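Local coordinates for protein peptide ABC transporter permease (Staphylococcus hominis, PDB 6EXS) that probably carries peptides across the cell membrane as a POT-family transporter of the major facilitator superfamily, and binds a peptide conjugated to a thioalcohol, a malodour precursor, at residues 38-43 with 58-63; 307-312 with 462-467; 380-385 with 397-402. One frame throughout, in Å; residues are numbered along the deposited sequence.

Contacts 1, 2 and 3 lie in series across the helix bundle of a major facilitator superfamily transporter, with contact 2 in the middle. Contact 1 joins helices 16-44 and 56-72 early in the chain; contact 2 sets the start of helix 309-316 against helix 460-479; contact 3 pairs helices 364-389 and 396-418 and is nested inside the loop that contact 2 closes. Centres of contacts 1 and 2 lie about 15 Å apart, those of contacts 2 and 3 about 10 Å, and those of contacts 1 and 3 about 22 Å. Segment 307-312 touches both neighbours, N307 meeting M60 of contact 1. It thereby links the N-terminal helices to the C-terminal ones, close to the bound conjugated peptide.

Contact 1: residues 38-43 with 58-63; sequences MLIFYM and TAMSIM
A59 opens the meeting of two antiparallel helices, its CB lying 3.9 Å from M43 CB where the backbones come nearest. The two helix segments approach to 9.4 Å between axes, with their directions 153° apart. Two methyl groups meet the carbonyl oxygen of A59: M43 CE is 3.5 Å from A59 O, and I40 CD1 reaches the same oxygen from a direction roughly perpendicular to that of M43 CE. One residue on, M60 meets only the tip of I40, while its carbonyl oxygen accepts a hydrogen bond from N307 ND2, outside this helix pair. I62 turns its CG2 branch to the thioether of M43, whose SD lies 3.7 Å from I62 CG2. M63 completes the interface. Its chain is bent at both chi2 and chi3, folding the thioether beside L39, I40 and M43, with M63 SD 3.7 Å from M43 CE and M63 CE 3.9 Å from I40 CB. I40 crosses M63 at about a right angle; its CG1 is anti to the backbone N, and the turn at chi2 (67°) sets CD1 3.7 Å from M63 CG. L39 slides past M63 in the opposite direction, its CD2 near the sulfur. Methyl, methylene and sulfur surfaces, with the A59 carbonyl oxygen among them, thus meet by van der Waals packing, and no hydrogen bond between the segments fixes their register.

Contact 2: residues 307-312 with 462-467; sequences NVLNIY and NYFIFL
F464 points the edge of its ring at the face of Y312, with CE2 lying over the centre of the tyrosine ring, 3.6 Å above its plane. The pair is a T-shaped (edge-to-face) stack: centroids lie 5.0 Å apart and the planes are inclined at 70°. Y312 CG is anti to the backbone N (chi1 -174°), beside the carbonyl carbon, and CB points toward helix 460-479. The far end of the phenylalanine ring is bounded by two aliphatic groups, L309 CD1 at 4.0 Å from F464 CZ and V308 CG1 at 3.9 Å from F464 CE1. The same valine methyl lies 4.1 Å from Y463 CE1, bridging the two aromatic residues. Y463 takes part through CE1; its hydroxyl is hydrogen-bonded to Q304 OE1. No hydrogen bond joins the segments. The side chain of L309 is about 5 Å from the bound conjugated peptide. Helix 364-389 packs beside this cluster: Y379 forms a second edge-to-face pair with F464, and I382 touches L309, Y312 and F464. L309 also meets V399, S402 and Y403 of helix 396-418. V308 and the first turn of helix 309-316 thus lie among helices 364-389, 396-418 and 460-479.

Contact 3: residues 380-385 with 397-402; sequences ILIGLV and NWVILS. With OLC ((2R)-2,3-dihydroxypropyl (9Z)-octadec-9-enoate), chain B; OLC ((2R)-2,3-dihydroxypropyl (9Z)-octadec-9-enoate), chain F.
An antiparallel helical hairpin, formed by consecutive helices 364-389 and 396-418 of the C-terminal half, holds the indole of W398 against V385; the axes of its two segments run at 160° and come within 9.2 Å. V385 lays both methyl groups on one face of the indole. CG1 makes a CH-pi contact, 4.0 Å from the centroid of the five-membered ring, while CG2 lies over the same face nearer the rim, by CD2 and 3.6 Å from W398 CE3. The opposite face carries C2 of the monoolein of chain B, and the glycerol oxygen O25 of that lipid lies in plane at the indole edge, 3.5 Å from W398 CZ2. L381 divides its branches: CD1 rests 3.7 Å from W398 O, whereas CD2 nears the indole and lies 3.7 Å from C7 of the monoolein of chain F. On the inner side I382 CD1 is 4.1 Å from V399 CG2, and I382 CB and CG2 both approach S402 OG, which is hydrogen-bonded to S378 O. N397 ND2 donates to the ester carbonyl O19 of the chain B lipid at 3.1 Å (N-H...O angle 157°) and also to N322 O. No hydrogen bond links the two segments, whose contact is mainly apolar; a tryptophan sandwiched between valine and a lipid chain beside ester oxygens is consistent with a membrane-facing boundary.

Contact 1: residues 38-43 with 58-63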
loop_
_atom_site.group_PDB
_atom_site.type_symbol
_atom_site.label_atom_id
_atom_site.label_comp_id
_atom_site.label_asym_id
_atom_site.label_seq_id
_atom_site.Cartn_x
_atom_site.Cartn_y
_atom_site.Cartn_z
ATOM N N MET A 38 -0.661 -1.676 -15.101
ATOM C CA MET A 38 -0.500 -2.550 -16.260
ATOM C C MET A 38 -0.583 -4.020 -15.904
ATOM O O MET A 38 -1.078 -4.799 -16.712
ATOM C CB MET A 38 0.868 -2.311 -16.919
ATOM C CG MET A 38 1.035 -0.947 -17.547
ATOM S SD MET A 38 2.563 -0.889 -18.521
ATOM C CE MET A 38 1.976 -1.458 -20.053
ATOM N N LEU A 39 -0.038 -4.415 -14.732
ATOM C CA LEU A 39 0.065 -5.816 -14.299
ATOM C C LEU A 39 -1.242 -6.605 -14.378
ATOM O O LEU A 39 -1.208 -7.724 -14.888
ATOM C CB LEU A 39 0.694 -5.957 -12.900
ATOM C CG LEU A 39 1.383 -7.306 -12.615
ATOM C CD1 LEU A 39 2.684 -7.454 -13.400
ATOM C CD2 LEU A 39 1.667 -7.467 -11.127
ATOM N N ILE A 40 -2.376 -6.040 -13.920
ATOM C CA ILE A 40 -3.664 -6.749 -13.937
ATOM C C ILE A 40 -4.079 -7.128 -15.370
ATOM O O ILE A 40 -4.420 -8.284 -15.599
ATOM C CB ILE A 40 -4.794 -6.014 -13.135
ATOM C CG1 ILE A 40 -6.117 -6.849 -13.083
ATOM C CG2 ILE A 40 -5.050 -4.559 -13.612
ATOM C CD1 ILE A 40 -6.084 -8.155 -12.290
ATOM N N PHE A 41 -3.977 -6.193 -16.331
ATOM C CA PHE A 41 -4.329 -6.434 -17.732
ATOM C C PHE A 41 -3.339 -7.357 -18.415
ATOM O O PHE A 41 -3.765 -8.282 -19.103
ATOM C CB PHE A 41 -4.516 -5.120 -18.490
ATOM C CG PHE A 41 -5.468 -4.213 -17.758
ATOM C CD1 PHE A 41 -6.809 -4.554 -17.620
ATOM C CD2 PHE A 41 -5.008 -3.061 -17.127
ATOM C CE1 PHE A 41 -7.674 -3.748 -16.888
ATOM C CE2 PHE A 41 -5.879 -2.245 -16.416
ATOM C CZ PHE A 41 -7.201 -2.603 -16.280
ATOM N N TYR A 42 -2.030 -7.157 -18.167
ATOM C CA TYR A 42 -0.968 -8.005 -18.700
ATOM C C TYR A 42 -1.184 -9.480 -18.304
ATOM O O TYR A 42 -0.981 -10.357 -19.131
ATOM C CB TYR A 42 0.393 -7.513 -18.195
ATOM C CG TYR A 42 1.561 -8.386 -18.593
ATOM C CD1 TYR A 42 1.841 -8.640 -19.936
ATOM C CD2 TYR A 42 2.422 -8.914 -17.635
ATOM C CE1 TYR A 42 2.943 -9.405 -20.312
ATOM C CE2 TYR A 42 3.532 -9.677 -18.001
ATOM C CZ TYR A 42 3.788 -9.922 -19.343
ATOM O OH TYR A 42 4.876 -10.674 -19.718
ATOM N N MET A 43 -1.629 -9.745 -17.058
ATOM C CA MET A 43 -1.897 -11.100 -16.571
ATOM C C MET A 43 -3.114 -11.795 -17.219
ATOM O O MET A 43 -2.956 -12.913 -17.722
ATOM C CB MET A 43 -2.021 -11.115 -15.044
ATOM C CG MET A 43 -0.707 -10.884 -14.344
ATOM S SD MET A 43 -0.804 -11.197 -12.580
ATOM C CE MET A 43 -1.617 -9.726 -12.020
ATOM N N THR A 58 -7.540 -15.761 -10.718
ATOM C CA THR A 58 -6.145 -15.950 -10.292
ATOM C C THR A 58 -5.349 -14.648 -10.435
ATOM O O THR A 58 -4.602 -14.312 -9.523
ATOM C CB THR A 58 -5.508 -17.149 -10.992
ATOM O OG1 THR A 58 -6.355 -18.274 -10.791
ATOM C CG2 THR A 58 -4.117 -17.469 -10.463
ATOM N N ALA A 59 -5.545 -13.905 -11.547
ATOM C CA ALA A 59 -4.895 -12.614 -11.813
ATOM C C ALA A 59 -5.288 -11.570 -10.741
ATOM O O ALA A 59 -4.455 -10.758 -10.334
ATOM C CB ALA A 59 -5.284 -12.112 -13.202
ATOM N N MET A 60 -6.567 -11.611 -10.297
ATOM C CA MET A 60 -7.159 -10.752 -9.274
ATOM C C MET A 60 -6.548 -11.079 -7.908
ATOM O O MET A 60 -6.124 -10.176 -7.197
ATOM C CB MET A 60 -8.692 -10.930 -9.245
ATOM C CG MET A 60 -9.420 -10.316 -10.442
ATOM S SD MET A 60 -11.182 -9.989 -10.130
ATOM C CE MET A 60 -11.857 -11.604 -10.236
ATOM N N SER A 61 -6.474 -12.374 -7.567
ATOM C CA SER A 61 -5.865 -12.894 -6.335
ATOM C C SER A 61 -4.386 -12.465 -6.209
ATOM O O SER A 61 -4.010 -11.935 -5.156
ATOM C CB SER A 61 -5.995 -14.414 -6.272
ATOM O OG SER A 61 -5.383 -14.903 -5.091
ATOM N N ILE A 62 -3.572 -12.644 -7.300
ATOM C CA ILE A 62 -2.153 -12.248 -7.381
ATOM C C ILE A 62 -1.953 -10.759 -6.996
ATOM O O ILE A 62 -1.093 -10.463 -6.170
ATOM C CB ILE A 62 -1.526 -12.612 -8.763
ATOM C CG1 ILE A 62 -1.391 -14.153 -8.922
ATOM C CG2 ILE A 62 -0.165 -11.908 -8.975
ATOM C CD1 ILE A 62 -1.310 -14.709 -10.363
ATOM N N MET A 63 -2.772 -9.843 -7.567
ATOM C CA MET A 63 -2.736 -8.396 -7.291
ATOM C C MET A 63 -2.803 -8.063 -5.782
ATOM O O MET A 63 -1.990 -7.272 -5.286
ATOM C CB MET A 63 -3.847 -7.657 -8.062
ATOM C CG MET A 63 -3.602 -7.583 -9.557
ATOM S SD MET A 63 -2.153 -6.604 -10.053
ATOM C CE MET A 63 -2.828 -4.955 -9.953
#

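Contact 2: residues 307-312 with 462-467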
loop_
_atom_site.group_PDB
_atom_site.type_symbol
_atom_site.label_atom_id
_atom_site.label_comp_id
_atom_site.label_asym_id
_atom_site.label_seq_id
_atom_site.Cartn_x
_atom_site.Cartn_y
_atom_site.Cartn_z
ATOM N N ASN A 307 -8.025 -4.227 -8.812
ATOM C CA ASN A 307 -8.222 -5.548 -9.432
ATOM C C ASN A 307 -9.689 -5.969 -9.656
ATOM O O ASN A 307 -9.925 -6.890 -10.427
ATOM C CB ASN A 307 -7.484 -6.629 -8.612
ATOM C CG ASN A 307 -7.954 -6.807 -7.183
ATOM O OD1 ASN A 307 -8.525 -5.911 -6.557
ATOM N ND2 ASN A 307 -7.685 -7.960 -6.623
ATOM N N VAL A 308 -10.657 -5.333 -8.963
ATOM C CA VAL A 308 -12.077 -5.704 -9.042
ATOM C C VAL A 308 -12.932 -4.626 -9.754
ATOM O O VAL A 308 -13.610 -4.947 -10.740
ATOM C CB VAL A 308 -12.643 -6.094 -7.637
ATOM C CG1 VAL A 308 -14.150 -6.343 -7.673
ATOM C CG2 VAL A 308 -11.909 -7.305 -7.057
ATOM N N LEU A 309 -12.921 -3.382 -9.243
ATOM C CA LEU A 309 -13.732 -2.283 -9.779
ATOM C C LEU A 309 -13.355 -1.862 -11.212
ATOM O O LEU A 309 -14.252 -1.544 -12.000
ATOM C CB LEU A 309 -13.718 -1.079 -8.819
ATOM C CG LEU A 309 -14.870 -0.060 -8.937
ATOM C CD1 LEU A 309 -16.251 -0.735 -8.837
ATOM C CD2 LEU A 309 -14.719 1.048 -7.890
ATOM N N ASN A 310 -12.045 -1.904 -11.550
ATOM C CA ASN A 310 -11.506 -1.568 -12.876
ATOM C C ASN A 310 -11.886 -2.585 -13.994
ATOM O O ASN A 310 -12.210 -2.159 -15.108
ATOM C CB ASN A 310 -9.984 -1.351 -12.811
ATOM C CG ASN A 310 -9.174 -2.450 -12.165
ATOM O OD1 ASN A 310 -9.684 -3.297 -11.429
ATOM N ND2 ASN A 310 -7.869 -2.432 -12.404
ATOM N N ILE A 311 -11.826 -3.918 -13.700
ATOM C CA ILE A 311 -12.208 -4.989 -14.632
ATOM C C ILE A 311 -13.727 -4.913 -14.860
ATOM O O ILE A 311 -14.186 -5.098 -15.987
ATOM C CB ILE A 311 -11.763 -6.401 -14.167
ATOM C CG1 ILE A 311 -10.233 -6.498 -13.981
ATOM C CG2 ILE A 311 -12.266 -7.485 -15.138
ATOM C CD1 ILE A 311 -9.744 -7.886 -13.446
ATOM N N TYR A 312 -14.497 -4.612 -13.786
ATOM C CA TYR A 312 -15.955 -4.438 -13.847
ATOM C C TYR A 312 -16.301 -3.247 -14.740
ATOM O O TYR A 312 -17.213 -3.352 -15.547
ATOM C CB TYR A 312 -16.555 -4.255 -12.443
ATOM C CG TYR A 312 -18.070 -4.204 -12.419
ATOM C CD1 TYR A 312 -18.831 -5.345 -12.669
ATOM C CD2 TYR A 312 -18.743 -3.023 -12.121
ATOM C CE1 TYR A 312 -20.224 -5.314 -12.607
ATOM C CE2 TYR A 312 -20.137 -2.975 -12.078
ATOM C CZ TYR A 312 -20.873 -4.124 -12.317
ATOM O OH TYR A 312 -22.244 -4.082 -12.265
ATOM N N ASN A 462 -24.011 -9.002 -6.607
ATOM C CA ASN A 462 -24.356 -9.443 -5.254
ATOM C C ASN A 462 -23.139 -9.328 -4.355
ATOM O O ASN A 462 -23.298 -9.020 -3.175
ATOM C CB ASN A 462 -24.884 -10.873 -5.245
ATOM C CG ASN A 462 -26.131 -11.123 -6.059
ATOM O OD1 ASN A 462 -26.761 -10.215 -6.616
ATOM N ND2 ASN A 462 -26.511 -12.389 -6.143
ATOM N N TYR A 463 -21.922 -9.538 -4.923
ATOM C CA TYR A 463 -20.635 -9.410 -4.229
ATOM C C TYR A 463 -20.425 -7.955 -3.724
ATOM O O TYR A 463 -20.065 -7.776 -2.567
ATOM C CB TYR A 463 -19.493 -9.881 -5.151
ATOM C CG TYR A 463 -18.088 -9.600 -4.653
ATOM C CD1 TYR A 463 -17.431 -8.416 -4.992
ATOM C CD2 TYR A 463 -17.382 -10.551 -3.915
ATOM C CE1 TYR A 463 -16.125 -8.167 -4.570
ATOM C CE2 TYR A 463 -16.066 -10.324 -3.512
ATOM C CZ TYR A 463 -15.447 -9.123 -3.829
ATOM O OH TYR A 463 -14.158 -8.877 -3.436
ATOM N N PHE A 464 -20.676 -6.939 -4.574
ATOM C CA PHE A 464 -20.560 -5.525 -4.206
ATOM C C PHE A 464 -21.562 -5.153 -3.106
ATOM O O PHE A 464 -21.193 -4.428 -2.178
ATOM C CB PHE A 464 -20.759 -4.597 -5.424
ATOM C CG PHE A 464 -19.659 -4.571 -6.464
ATOM C CD1 PHE A 464 -18.351 -4.262 -6.110
ATOM C CD2 PHE A 464 -19.949 -4.752 -7.811
ATOM C CE1 PHE A 464 -17.342 -4.215 -7.075
ATOM C CE2 PHE A 464 -18.941 -4.686 -8.777
ATOM C CZ PHE A 464 -17.643 -4.431 -8.403
ATOM N N ILE A 465 -22.813 -5.664 -3.197
ATOM C CA ILE A 465 -23.859 -5.399 -2.207
ATOM C C ILE A 465 -23.523 -6.088 -0.873
ATOM O O ILE A 465 -23.596 -5.434 0.167
ATOM C CB ILE A 465 -25.292 -5.717 -2.742
ATOM C CG1 ILE A 465 -25.603 -4.874 -4.003
ATOM C CG2 ILE A 465 -26.375 -5.476 -1.664
ATOM C CD1 ILE A 465 -26.636 -5.484 -4.958
ATOM N N PHE A 466 -23.117 -7.376 -0.908
ATOM C CA PHE A 466 -22.750 -8.159 0.284
ATOM C C PHE A 466 -21.569 -7.540 1.054
ATOM O O PHE A 466 -21.661 -7.375 2.270
ATOM C CB PHE A 466 -22.501 -9.642 -0.071
ATOM C CG PHE A 466 -21.813 -10.477 0.985
ATOM C CD1 PHE A 466 -22.476 -10.839 2.155
ATOM C CD2 PHE A 466 -20.509 -10.925 0.801
ATOM C CE1 PHE A 466 -21.835 -11.615 3.131
ATOM C CE2 PHE A 466 -19.871 -11.703 1.777
ATOM C CZ PHE A 466 -20.539 -12.043 2.934
ATOM N N LEU A 467 -20.489 -7.164 0.331
ATOM C CA LEU A 467 -19.282 -6.540 0.882
ATOM C C LEU A 467 -19.562 -5.131 1.397
ATOM O O LEU A 467 -19.049 -4.768 2.457
ATOM C CB LEU A 467 -18.153 -6.519 -0.159
ATOM C CG LEU A 467 -17.096 -7.609 -0.022
ATOM C CD1 LEU A 467 -17.597 -8.935 -0.550
ATOM C CD2 LEU A 467 -15.826 -7.213 -0.732
#

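Contact 3: residues 380-385 with 397-402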
loop_
_atom_site.group_PDB
_atom_site.type_symbol
_atom_site.label_atom_id
_atom_site.label_comp_id
_atom_site.label_asym_id
_atom_site.label_seq_id
_atom_site.Cartn_x
_atom_site.Cartn_y
_atom_site.Cartn_z
ATOM N N ILE A 380 -22.195 -0.260 -2.321
ATOM C CA ILE A 380 -23.666 -0.306 -2.421
ATOM C C ILE A 380 -24.079 0.471 -3.692
ATOM O O ILE A 380 -24.967 0.021 -4.414
ATOM C CB ILE A 380 -24.362 0.243 -1.131
ATOM C CG1 ILE A 380 -24.125 -0.674 0.112
ATOM C CG2 ILE A 380 -25.851 0.547 -1.332
ATOM C CD1 ILE A 380 -24.622 -2.142 0.047
ATOM N N LEU A 381 -23.403 1.605 -3.979
ATOM C CA LEU A 381 -23.645 2.430 -5.169
ATOM C C LEU A 381 -23.447 1.607 -6.450
ATOM O O LEU A 381 -24.410 1.461 -7.200
ATOM C CB LEU A 381 -22.756 3.709 -5.157
ATOM C CG LEU A 381 -22.784 4.740 -6.331
ATOM C CD1 LEU A 381 -21.885 4.340 -7.509
ATOM C CD2 LEU A 381 -24.186 5.142 -6.749
ATOM N N ILE A 382 -22.227 1.042 -6.680
ATOM C CA ILE A 382 -21.916 0.265 -7.886
ATOM C C ILE A 382 -22.786 -1.024 -7.977
ATOM O O ILE A 382 -23.294 -1.335 -9.059
ATOM C CB ILE A 382 -20.389 0.012 -8.069
ATOM C CG1 ILE A 382 -20.051 -0.451 -9.507
ATOM C CG2 ILE A 382 -19.795 -0.926 -7.011
ATOM C CD1 ILE A 382 -20.294 0.586 -10.646
ATOM N N GLY A 383 -23.015 -1.682 -6.836
ATOM C CA GLY A 383 -23.880 -2.852 -6.726
ATOM C C GLY A 383 -25.297 -2.553 -7.171
ATOM O O GLY A 383 -25.890 -3.345 -7.905
ATOM N N LEU A 384 -25.839 -1.388 -6.769
ATOM C CA LEU A 384 -27.186 -0.964 -7.167
ATOM C C LEU A 384 -27.269 -0.554 -8.641
ATOM O O LEU A 384 -28.317 -0.739 -9.259
ATOM C CB LEU A 384 -27.748 0.133 -6.248
ATOM C CG LEU A 384 -28.154 -0.297 -4.823
ATOM C CD1 LEU A 384 -28.581 0.901 -4.006
ATOM C CD2 LEU A 384 -29.284 -1.340 -4.830
ATOM N N VAL A 385 -26.159 -0.033 -9.210
ATOM C CA VAL A 385 -26.058 0.344 -10.627
ATOM C C VAL A 385 -26.157 -0.932 -11.497
ATOM O O VAL A 385 -26.957 -0.962 -12.437
ATOM C CB VAL A 385 -24.792 1.199 -10.922
ATOM C CG1 VAL A 385 -24.540 1.349 -12.417
ATOM C CG2 VAL A 385 -24.886 2.572 -10.263
ATOM N N ASN A 397 -19.181 6.809 -15.795
ATOM C CA ASN A 397 -19.397 7.883 -14.815
ATOM C C ASN A 397 -19.796 7.287 -13.463
ATOM O O ASN A 397 -19.419 7.824 -12.417
ATOM C CB ASN A 397 -20.482 8.864 -15.298
ATOM C CG ASN A 397 -20.160 9.722 -16.510
ATOM O OD1 ASN A 397 -19.055 9.729 -17.067
ATOM N ND2 ASN A 397 -21.135 10.491 -16.942
ATOM N N TRP A 398 -20.529 6.149 -13.499
ATOM C CA TRP A 398 -20.957 5.377 -12.332
ATOM C C TRP A 398 -19.755 4.745 -11.632
ATOM O O TRP A 398 -19.616 4.906 -10.421
ATOM C CB TRP A 398 -21.986 4.302 -12.732
ATOM C CG TRP A 398 -23.339 4.844 -13.097
ATOM C CD1 TRP A 398 -23.968 4.728 -14.300
ATOM C CD2 TRP A 398 -24.228 5.596 -12.249
ATOM N NE1 TRP A 398 -25.197 5.350 -14.255
ATOM C CE2 TRP A 398 -25.387 5.881 -13.006
ATOM C CE3 TRP A 398 -24.163 6.043 -10.914
ATOM C CZ2 TRP A 398 -26.472 6.592 -12.476
ATOM C CZ3 TRP A 398 -25.243 6.739 -10.388
ATOM C CH2 TRP A 398 -26.372 7.026 -11.172
ATOM N N VAL A 399 -18.866 4.069 -12.394
ATOM C CA VAL A 399 -17.640 3.412 -11.894
ATOM C C VAL A 399 -16.718 4.471 -11.287
ATOM O O VAL A 399 -16.158 4.241 -10.219
ATOM C CB VAL A 399 -16.920 2.566 -12.983
ATOM C CG1 VAL A 399 -15.819 1.698 -12.373
ATOM C CG2 VAL A 399 -17.910 1.701 -13.753
ATOM N N ILE A 400 -16.614 5.650 -11.949
ATOM C CA ILE A 400 -15.827 6.795 -11.493
ATOM C C ILE A 400 -16.406 7.355 -10.171
ATOM O O ILE A 400 -15.637 7.650 -9.256
ATOM C CB ILE A 400 -15.652 7.860 -12.625
ATOM C CG1 ILE A 400 -14.776 7.278 -13.778
ATOM C CG2 ILE A 400 -15.046 9.176 -12.068
ATOM C CD1 ILE A 400 -14.832 8.008 -15.095
ATOM N N LEU A 401 -17.752 7.442 -10.058
ATOM C CA LEU A 401 -18.450 7.889 -8.843
ATOM C C LEU A 401 -18.141 6.950 -7.665
ATOM O O LEU A 401 -17.973 7.427 -6.544
ATOM C CB LEU A 401 -19.975 8.026 -9.081
ATOM C CG LEU A 401 -20.882 8.463 -7.903
ATOM C CD1 LEU A 401 -20.356 9.727 -7.169
ATOM C CD2 LEU A 401 -22.306 8.658 -8.365
ATOM N N SER A 402 -18.012 5.639 -7.926
ATOM C CA SER A 402 -17.652 4.668 -6.885
ATOM C C SER A 402 -16.243 4.960 -6.323
ATOM O O SER A 402 -16.078 5.002 -5.108
ATOM C CB SER A 402 -17.742 3.246 -7.413
ATOM O OG SER A 402 -17.563 2.340 -6.338
HETATM C C18 OLC B . -7.560 11.580 -14.433
HETATM C C10 OLC B . -16.311 13.054 -11.244
HETATM C C9 OLC B . -17.428 12.397 -10.933
HETATM C C17 OLC B . -8.419 10.797 -13.465
HETATM C C11 OLC B . -15.476 12.950 -12.500
HETATM C C8 OLC B . -18.150 11.352 -11.747
HETATM C C24 OLC B . -28.253 8.132 -16.048
HETATM C C16 OLC B . -9.883 10.712 -13.858
HETATM C C12 OLC B . -13.970 12.836 -12.219
HETATM C C7 OLC B . -19.418 11.849 -12.451
HETATM C C15 OLC B . -10.771 11.809 -13.290
HETATM C C13 OLC B . -13.090 12.912 -13.458
HETATM C C6 OLC B . -20.651 12.049 -11.566
HETATM C C14 OLC B . -12.236 11.672 -13.694
HETATM C C5 OLC B . -21.439 10.791 -11.188
HETATM C C4 OLC B . -22.263 10.117 -12.289
HETATM C C3 OLC B . -23.540 10.839 -12.697
HETATM C C2 OLC B . -24.641 9.902 -13.198
HETATM C C21 OLC B . -25.722 8.169 -16.255
HETATM C C1 OLC B . -24.578 9.534 -14.655
HETATM C C22 OLC B . -27.057 8.208 -16.974
HETATM O O19 OLC B . -23.614 9.670 -15.359
HETATM O O25 OLC B . -28.334 6.868 -15.401
HETATM O O23 OLC B . -27.149 9.368 -17.803
HETATM O O20 OLC B . -25.740 9.007 -15.070
HETATM C C18 OLC F . -19.496 13.185 1.043
HETATM C C10 OLC F . -25.147 5.306 -2.030
HETATM C C9 OLC F . -25.869 4.685 -2.958
HETATM C C17 OLC F . -20.718 12.303 1.201
HETATM C C11 OLC F . -25.104 6.782 -1.731
HETATM C C8 OLC F . -26.810 5.311 -3.960
HETATM C C24 OLC F . -32.460 2.290 -15.340
HETATM C C16 OLC F . -20.927 11.321 0.053
HETATM C C12 OLC F . -23.693 7.328 -1.527
HETATM C C7 OLC F . -27.342 4.319 -4.988
HETATM C C15 OLC F . -22.203 10.500 0.190
HETATM C C13 OLC F . -23.657 8.657 -0.788
HETATM C C6 OLC F . -28.095 4.965 -6.140
HETATM C C14 OLC F . -22.281 9.294 -0.732
HETATM C C5 OLC F . -28.763 3.981 -7.090
HETATM C C4 OLC F . -27.900 3.552 -8.266
HETATM C C3 OLC F . -28.477 3.909 -9.630
HETATM C C2 OLC F . -29.299 2.791 -10.272
HETATM C C21 OLC F . -30.602 2.037 -13.658
HETATM C C1 OLC F . -29.629 3.037 -11.718
HETATM C C22 OLC F . -32.095 2.009 -13.896
HETATM O O19 OLC F . -29.273 3.998 -12.352
HETATM O O25 OLC F . -32.057 1.234 -16.208
HETATM O O23 OLC F . -32.640 0.750 -13.483
HETATM O O20 OLC F . -30.372 2.041 -12.227
#